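Local coordinates for YghZ aldo-keto reductase (Escherichia coli, PDB 3N6Q), which probably catalyses the NAD(P)H-dependent reduction of aldehydes or ketones, as a TIM-barrel enzyme of the aldo-keto reductase family, at residues R50-D54 with L55-H59; W202-S206 with G207-T211; D210-N214 with N215-C219. One frame throughout, in Å; residues are numbered along the deposited sequence. Where two conformers were deposited one is given.

From the N terminus, interaction 1 comes first: residues 50-59 turn the end of helix 42-54 into strand 59-61, early in the barrel. Interaction 2 follows much later, where residues 202-211 bend from helix 202-205 into helix 208-214, and interaction 3 takes over on that second helix and leads it into strand 218-221. The three lie in series, none within another; interactions 2 and 3 share Asp210 and Thr211, and they meet where Leu209 CD2 packs 4.1 Å from Cys219 SG. Interaction 1 does not touch them, its centre lying about 30 Å from that of interaction 2. Interactions 1 and 3 use the same device, a Schellman motif with glycine.

Interaction 1: R50-D54 with L55-H59; sequences RKAFD and LGITH
Lys51 and Leu55 meet over the last turn of helix 42-54 by their aliphatic parts. The lysine chain leaves with CG anti to the backbone N (chi1 174°) and then bends about the CB-CG and CG-CD bonds, which lays its methylenes against Leu55; Lys51 CG is 4.0 Å from Leu55 CD1. Leu55 also closes over the helix end, with its CG 3.4 Å from Lys51 O, while its backbone N is bonded to that same oxygen at 2.9 Å. Cutting Leu55 back to an alanine removes the branch over Lys51 and is likely to leave the lysine methylenes without apolar cover and open a gap towards Leu308.

Beyond it the chain leaves the helix by a Schellman motif. Ile57 N donates to Ala52 O at 2.9 Å, and Gly56 N reaches Phe53 O at 3.0 Å. Gly56 suits its place because positive phi, 88°, would press a side chain against the preceding carbonyl. The apolar pair that goes with this motif is Ala52 CB against Ile57 CB, 4.1 Å apart: a small residue inside the helix, a branched one just after it. With CG anti to the backbone N (chi1 -170°), Phe53 brings its ring edge up to Ile57 O, which lies in the ring plane. Phe53 CA lies 3.6 Å from Ile57 O in a CA-H...O contact; this buried oxygen has no other polar partner in the model.

Helix 305-312 packs alongside, with Leu308 touching Lys51, Ala52 and Leu55, and Glu309 forming a salt bridge with Lys51 NZ. Phe53 meets Tyr88, Thr58 bonds Tyr107 of the second subunit, and His59 begins strand 59-61 beside strand 24-31, completing the beta-alpha-beta crossover through helix 42-54.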
loop_
_atom_site.group_PDB
_atom_site.type_symbol
_atom_site.label_atom_id
_atom_site.label_comp_id
_atom_site.label_asym_id
_atom_site.label_seq_id
_atom_site.Cartn_x
_atom_site.Cartn_y
_atom_site.Cartn_z
ATOM N N ARG B 50 -23.010 -7.694 26.595
ATOM C CA ARG B 50 -22.653 -9.016 27.086
ATOM C C ARG B 50 -23.749 -10.026 26.759
ATOM O O ARG B 50 -23.466 -11.144 26.393
ATOM C CB ARG B 50 -22.478 -9.008 28.614
ATOM C CG ARG B 50 -21.180 -8.301 29.047
ATOM C CD ARG B 50 -21.059 -8.432 30.581
ATOM N NE ARG B 50 -19.766 -7.940 31.082
ATOM C CZ ARG B 50 -19.342 -8.122 32.336
ATOM N NH1 ARG B 50 -20.122 -8.762 33.216
ATOM N NH2 ARG B 50 -18.164 -7.617 32.729
ATOM N N LYS B 51 -24.976 -9.602 26.947
ATOM C CA LYS B 51 -26.108 -10.461 26.612
ATOM C C LYS B 51 -26.137 -10.766 25.121
ATOM O O LYS B 51 -26.263 -11.965 24.729
ATOM C CB LYS B 51 -27.430 -9.835 27.085
ATOM C CG LYS B 51 -28.724 -10.612 26.653
ATOM C CD LYS B 51 -28.721 -12.023 27.305
ATOM C CE LYS B 51 -28.867 -11.905 28.814
ATOM N NZ LYS B 51 -29.117 -13.227 29.483
ATOM N N ALA B 52 -25.968 -9.720 24.282
ATOM C CA ALA B 52 -25.901 -9.938 22.836
ATOM C C ALA B 52 -24.921 -11.037 22.473
ATOM O O ALA B 52 -25.266 -12.015 21.782
ATOM C CB ALA B 52 -25.538 -8.624 22.098
ATOM N N PHE B 53 -23.688 -10.913 22.957
ATOM C CA PHE B 53 -22.639 -11.858 22.590
ATOM C C PHE B 53 -22.902 -13.264 23.173
ATOM O O PHE B 53 -22.636 -14.261 22.502
ATOM C CB PHE B 53 -21.280 -11.332 23.042
ATOM C CG PHE B 53 -20.108 -12.105 22.506
ATOM C CD1 PHE B 53 -19.927 -12.265 21.127
ATOM C CD2 PHE B 53 -19.192 -12.694 23.385
ATOM C CE1 PHE B 53 -18.820 -12.977 20.605
ATOM C CE2 PHE B 53 -18.025 -13.393 22.863
ATOM C CZ PHE B 53 -17.850 -13.531 21.495
ATOM N N ASP B 54 -23.437 -13.323 24.396
ATOM C CA ASP B 54 -23.799 -14.646 25.012
ATOM C C ASP B 54 -24.934 -15.327 24.209
ATOM O O ASP B 54 -25.107 -16.566 24.291
ATOM C CB ASP B 54 -24.268 -14.419 26.417
ATOM C CG ASP B 54 -23.117 -14.217 27.408
ATOM O OD1 ASP B 54 -21.960 -14.511 27.093
ATOM O OD2 ASP B 54 -23.449 -13.884 28.523
ATOM N N LEU B 55 -25.723 -14.536 23.490
ATOM C CA LEU B 55 -26.769 -15.113 22.576
ATOM C C LEU B 55 -26.276 -15.464 21.180
ATOM O O LEU B 55 -27.059 -15.969 20.358
ATOM C CB LEU B 55 -27.996 -14.200 22.476
ATOM C CG LEU B 55 -28.832 -13.951 23.716
ATOM C CD1 LEU B 55 -29.704 -12.744 23.470
ATOM C CD2 LEU B 55 -29.697 -15.234 24.131
ATOM N N GLY B 56 -24.971 -15.300 20.921
ATOM C CA GLY B 56 -24.412 -15.572 19.596
ATOM C C GLY B 56 -24.469 -14.378 18.651
ATOM O O GLY B 56 -24.165 -14.495 17.472
ATOM N N ILE B 57 -24.947 -13.247 19.123
ATOM C CA ILE B 57 -24.945 -12.059 18.244
ATOM C C ILE B 57 -23.508 -11.531 18.169
ATOM O O ILE B 57 -22.979 -11.027 19.152
ATOM C CB ILE B 57 -25.892 -11.016 18.751
ATOM C CG1 ILE B 57 -27.326 -11.599 18.763
ATOM C CG2 ILE B 57 -25.797 -9.742 17.879
ATOM C CD1 ILE B 57 -28.293 -10.639 19.295
ATOM N N THR B 58 -22.906 -11.662 17.004
ATOM C CA THR B 58 -21.486 -11.376 16.813
ATOM C C THR B 58 -21.321 -10.069 16.011
ATOM O O THR B 58 -20.154 -9.610 15.797
ATOM C CB THR B 58 -20.822 -12.458 16.016
ATOM O OG1 THR B 58 -21.613 -12.671 14.831
ATOM C CG2 THR B 58 -20.718 -13.786 16.807
ATOM N N HIS B 59 -22.439 -9.442 15.621
ATOM C CA HIS B 59 -22.352 -8.234 14.734
ATOM C C HIS B 59 -22.997 -7.048 15.460
ATOM O O HIS B 59 -24.153 -7.104 15.965
ATOM C CB HIS B 59 -23.050 -8.456 13.337
ATOM C CG HIS B 59 -23.048 -7.229 12.457
ATOM N ND1 HIS B 59 -21.970 -6.348 12.422
ATOM C CD2 HIS B 59 -23.979 -6.727 11.599
ATOM C CE1 HIS B 59 -22.260 -5.337 11.596
ATOM N NE2 HIS B 59 -23.453 -5.563 11.049
#

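Interaction 2: W202-S206 with G207-T211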
loop_
_atom_site.group_PDB
_atom_site.type_symbol
_atom_site.label_atom_id
_atom_site.label_comp_id
_atom_site.label_asym_id
_atom_site.label_seq_id
_atom_site.Cartn_x
_atom_site.Cartn_y
_atom_site.Cartn_z
ATOM N N TRP B 202 -40.241 -0.540 0.448
ATOM C CA TRP B 202 -39.550 0.098 -0.656
ATOM C C TRP B 202 -38.532 -0.833 -1.291
ATOM O O TRP B 202 -38.385 -0.865 -2.517
ATOM C CB TRP B 202 -38.931 1.471 -0.246
ATOM C CG TRP B 202 -37.532 1.465 0.362
ATOM C CD1 TRP B 202 -37.218 1.634 1.701
ATOM C CD2 TRP B 202 -36.262 1.392 -0.333
ATOM N NE1 TRP B 202 -35.855 1.627 1.867
ATOM C CE2 TRP B 202 -35.244 1.482 0.647
ATOM C CE3 TRP B 202 -35.891 1.264 -1.683
ATOM C CZ2 TRP B 202 -33.873 1.417 0.327
ATOM C CZ3 TRP B 202 -34.517 1.223 -2.005
ATOM C CH2 TRP B 202 -33.530 1.315 -0.994
ATOM N N VAL B 203 -37.832 -1.635 -0.480
ATOM C CA VAL B 203 -36.788 -2.468 -1.056
ATOM C C VAL B 203 -37.384 -3.506 -2.036
ATOM O O VAL B 203 -36.764 -3.884 -3.021
ATOM C CB VAL B 203 -35.901 -3.213 -0.013
ATOM C CG1 VAL B 203 -35.340 -2.271 1.052
ATOM C CG2 VAL B 203 -36.603 -4.299 0.577
ATOM N N ASP B 204 -38.566 -3.966 -1.720
ATOM C CA ASP B 204 -39.298 -4.956 -2.536
ATOM C C ASP B 204 -39.774 -4.266 -3.830
ATOM O O ASP B 204 -39.365 -4.597 -4.970
ATOM C CB ASP B 204 -40.526 -5.479 -1.723
ATOM C CG ASP B 204 -40.138 -6.384 -0.510
ATOM O OD1 ASP B 204 -38.934 -6.628 -0.324
ATOM O OD2 ASP B 204 -41.036 -6.867 0.258
ATOM N N LYS B 205 -40.563 -3.229 -3.635
ATOM C CA LYS B 205 -41.200 -2.524 -4.719
ATOM C C LYS B 205 -40.220 -1.853 -5.670
ATOM O O LYS B 205 -40.489 -1.727 -6.878
ATOM C CB LYS B 205 -42.167 -1.502 -4.105
ATOM C CG LYS B 205 -42.368 -0.215 -4.887
ATOM C CD LYS B 205 -43.315 0.747 -4.153
ATOM C CE LYS B 205 -43.922 1.780 -5.117
ATOM N NZ LYS B 205 -45.070 2.527 -4.509
ATOM N N SER B 206 -39.080 -1.375 -5.147
ATOM C CA SER B 206 -38.151 -0.655 -6.000
ATOM C C SER B 206 -37.379 -1.508 -6.966
ATOM O O SER B 206 -36.791 -0.981 -7.915
ATOM C CB SER B 206 -37.104 0.100 -5.169
ATOM O OG SER B 206 -36.337 -0.852 -4.429
ATOM N N GLY B 207 -37.224 -2.771 -6.655
ATOM C CA GLY B 207 -36.253 -3.556 -7.383
ATOM C C GLY B 207 -34.943 -3.764 -6.637
ATOM O O GLY B 207 -34.038 -4.454 -7.143
ATOM N N LEU B 208 -34.773 -3.115 -5.477
ATOM C CA LEU B 208 -33.512 -3.368 -4.698
ATOM C C LEU B 208 -33.171 -4.846 -4.430
ATOM O O LEU B 208 -32.027 -5.332 -4.665
ATOM C CB LEU B 208 -33.473 -2.575 -3.376
ATOM C CG LEU B 208 -32.047 -2.621 -2.793
ATOM C CD1 LEU B 208 -30.974 -1.917 -3.699
ATOM C CD2 LEU B 208 -32.039 -2.040 -1.391
ATOM N N LEU B 209 -34.162 -5.607 -4.005
ATOM C CA LEU B 209 -33.866 -6.998 -3.709
ATOM C C LEU B 209 -33.387 -7.776 -4.977
ATOM O O LEU B 209 -32.503 -8.597 -4.865
ATOM C CB LEU B 209 -35.023 -7.702 -2.945
ATOM C CG LEU B 209 -35.168 -7.384 -1.418
ATOM C CD1 LEU B 209 -36.000 -8.416 -0.682
ATOM C CD2 LEU B 209 -33.817 -7.285 -0.688
ATOM N N ASP B 210 -33.833 -7.380 -6.163
ATOM C CA ASP B 210 -33.352 -7.998 -7.430
ATOM C C ASP B 210 -31.853 -7.599 -7.573
ATOM O O ASP B 210 -31.021 -8.420 -7.913
ATOM C CB ASP B 210 -34.092 -7.424 -8.696
ATOM C CG ASP B 210 -35.614 -7.737 -8.744
ATOM O OD1 ASP B 210 -35.930 -8.871 -8.391
ATOM O OD2 ASP B 210 -36.476 -6.841 -9.143
ATOM N N THR B 211 -31.557 -6.301 -7.445
ATOM C CA THR B 211 -30.173 -5.779 -7.599
ATOM C C THR B 211 -29.217 -6.523 -6.626
ATOM O O THR B 211 -28.133 -6.989 -7.029
ATOM C CB THR B 211 -30.148 -4.259 -7.379
ATOM O OG1 THR B 211 -31.048 -3.645 -8.313
ATOM C CG2 THR B 211 -28.738 -3.678 -7.659
HETATM O O HOH W 1 -36.761 -5.906 -5.467
#
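A glycine turn joins two short helices here: Gly207 leaves the helical conformation after helix 202-205 and is at once the N-cap residue of helix 208-214, so that Val203 and Ser206 on one side meet Leu208 and Leu209 on the other. With phi at 101°, any CB would run into Ser206 O, which explains the glycine.

The serine hydroxyl ties the two halves together. Ser206 OG sits between its own backbone N and carbonyl carbon (chi1 63°), which lets it donate to Trp202 O at 2.8 Å while it accepts from Leu208 N at 2.9 Å in a fairly straight bond. Ser206 N also donates to Trp202 O, and the two donors reach that oxygen from opposite faces of its plane. A small hydroxyl suits this spot, being short enough to serve both backbones.

This turn lies on the path between strands 191-193 and 218-221 of the TIM barrel, and its inner side is apolar. Val203 spreads its two methyls over both leucines: CG1 is 4.1 Å from Leu208 CD2, and CG2 is 3.9 Å from Leu209 CG. In the conformer given, Leu208 CD2 also approaches Trp202 CH2 obliquely, although two conformers were deposited for the tryptophan and the pairing is therefore doubtful. Thr175 of helix 172-183 packs against Leu208, and Pro194 touches Val203.

The backbones are joined as well. Leu209 N donates to Val203 O at 3.3 Å, and Gly207 N reaches Asp204 O at 3.3 Å. A water donates to Asp204 O at 3.0 Å and accepts a weak bond from Asp210 N, linking Asp204 to the first turn of helix 208-214.

Interaction 3: D210-N214 with N215-C219; sequences DTLQN and NGVGC
Leu212 fills the tight part of this turn, its two methyls going to different partners. Leu212 CD2 rests 3.7 Å from Val217 CG1, and Leu212 CD1 lies 3.7 Å from Cys219 CB, at the start of strand 218-221. CG anti to the carbonyl carbon (chi1 -59°) directs the two methyls to Val217 and Cys219, and the branched leucine thus covers the turn and the strand together. A compact cysteine suits a place where its CB lies against a leucine methyl.

Between them the backbone forms a Schellman motif: Val217 N donates to Leu212 O at 2.9 Å, and Gly216 N to Gln213 O at 3.3 Å. Leu212 O takes a second donor, Asn215 N, from the opposite face of its plane. Gly216 suits the turn because phi is positive (70°).

The other side is looser and more polar. Asn214 and Gln213 are exposed, with Asn214 offering little beyond its CB. Asn215 bends back beside Thr211, and its ND2 gives Thr211 O a hydrogen bond of 3.0 Å, tilted from both the carbonyl and amide planes; this side-chain bond supplements a weak one from Asn215 N to the same oxygen.

Asn215 ND2 also bonds Gln176 of helix 172-183, whose Thr175 touches Leu212. Gly218 then pairs with Leu190 and His192, bringing strand 218-221 in parallel beside strand 191-193, while Cys219 pairs with Thr296 towards strand 297-300.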
loop_
_atom_site.group_PDB
_atom_site.type_symbol
_atom_site.label_atom_id
_atom_site.label_comp_id
_atom_site.label_asym_id
_atom_site.label_seq_id
_atom_site.Cartn_x
_atom_site.Cartn_y
_atom_site.Cartn_z
ATOM N N ASP B 210 -33.833 -7.380 -6.163
ATOM C CA ASP B 210 -33.352 -7.998 -7.430
ATOM C C ASP B 210 -31.853 -7.599 -7.573
ATOM O O ASP B 210 -31.021 -8.420 -7.913
ATOM C CB ASP B 210 -34.092 -7.424 -8.696
ATOM C CG ASP B 210 -35.614 -7.737 -8.744
ATOM O OD1 ASP B 210 -35.930 -8.871 -8.391
ATOM O OD2 ASP B 210 -36.476 -6.841 -9.143
ATOM N N THR B 211 -31.557 -6.301 -7.445
ATOM C CA THR B 211 -30.173 -5.779 -7.599
ATOM C C THR B 211 -29.217 -6.523 -6.626
ATOM O O THR B 211 -28.133 -6.989 -7.029
ATOM C CB THR B 211 -30.148 -4.259 -7.379
ATOM O OG1 THR B 211 -31.048 -3.645 -8.313
ATOM C CG2 THR B 211 -28.738 -3.678 -7.659
ATOM N N LEU B 212 -29.631 -6.694 -5.378
ATOM C CA LEU B 212 -28.742 -7.310 -4.358
ATOM C C LEU B 212 -28.481 -8.774 -4.719
ATOM O O LEU B 212 -27.333 -9.249 -4.778
ATOM C CB LEU B 212 -29.333 -7.186 -2.930
ATOM C CG LEU B 212 -29.585 -5.738 -2.449
ATOM C CD1 LEU B 212 -29.979 -5.775 -0.972
ATOM C CD2 LEU B 212 -28.257 -4.854 -2.661
ATOM N N GLN B 213 -29.549 -9.495 -5.066
ATOM C CA GLN B 213 -29.354 -10.885 -5.493
ATOM C C GLN B 213 -28.474 -11.043 -6.735
ATOM O O GLN B 213 -27.599 -11.915 -6.751
ATOM C CB GLN B 213 -30.702 -11.583 -5.767
ATOM C CG GLN B 213 -30.555 -13.126 -5.963
ATOM C CD GLN B 213 -31.911 -13.821 -6.005
ATOM O OE1 GLN B 213 -32.156 -14.765 -5.235
ATOM N NE2 GLN B 213 -32.841 -13.272 -6.798
ATOM N N ASN B 214 -28.727 -10.257 -7.771
ATOM C CA ASN B 214 -27.977 -10.336 -9.026
ATOM C C ASN B 214 -26.488 -10.090 -8.818
ATOM O O ASN B 214 -25.651 -10.548 -9.600
ATOM C CB ASN B 214 -28.548 -9.347 -10.058
ATOM C CG ASN B 214 -29.941 -9.782 -10.582
ATOM O OD1 ASN B 214 -30.390 -10.898 -10.319
ATOM N ND2 ASN B 214 -30.661 -8.853 -11.187
ATOM N N ASN B 215 -26.130 -9.391 -7.735
ATOM C CA ASN B 215 -24.738 -8.982 -7.576
ATOM C C ASN B 215 -24.105 -9.607 -6.342
ATOM O O ASN B 215 -23.021 -9.195 -5.913
ATOM C CB ASN B 215 -24.668 -7.456 -7.429
ATOM C CG ASN B 215 -24.872 -6.758 -8.720
ATOM O OD1 ASN B 215 -24.011 -6.801 -9.601
ATOM N ND2 ASN B 215 -25.951 -6.045 -8.827
ATOM N N GLY B 216 -24.862 -10.472 -5.673
ATOM C CA GLY B 216 -24.326 -11.194 -4.544
ATOM C C GLY B 216 -24.075 -10.301 -3.324
ATOM O O GLY B 216 -23.168 -10.600 -2.520
ATOM N N VAL B 217 -24.867 -9.258 -3.168
ATOM C CA VAL B 217 -24.686 -8.325 -2.011
ATOM C C VAL B 217 -25.661 -8.726 -0.900
ATOM O O VAL B 217 -26.867 -8.998 -1.159
ATOM C CB VAL B 217 -25.000 -6.889 -2.499
ATOM C CG1 VAL B 217 -24.911 -5.844 -1.354
ATOM C CG2 VAL B 217 -24.066 -6.549 -3.731
ATOM N N GLY B 218 -25.190 -8.717 0.353
ATOM C CA GLY B 218 -26.139 -9.011 1.443
ATOM C C GLY B 218 -27.062 -7.842 1.779
ATOM O O GLY B 218 -26.966 -6.753 1.232
ATOM N N CYS B 219 -28.026 -8.099 2.645
ATOM C CA CYS B 219 -29.038 -7.126 2.987
ATOM C C CYS B 219 -29.257 -7.203 4.504
ATOM O O CYS B 219 -29.684 -8.257 5.025
ATOM C CB CYS B 219 -30.379 -7.484 2.285
ATOM S SG CYS B 219 -31.660 -6.273 2.635
#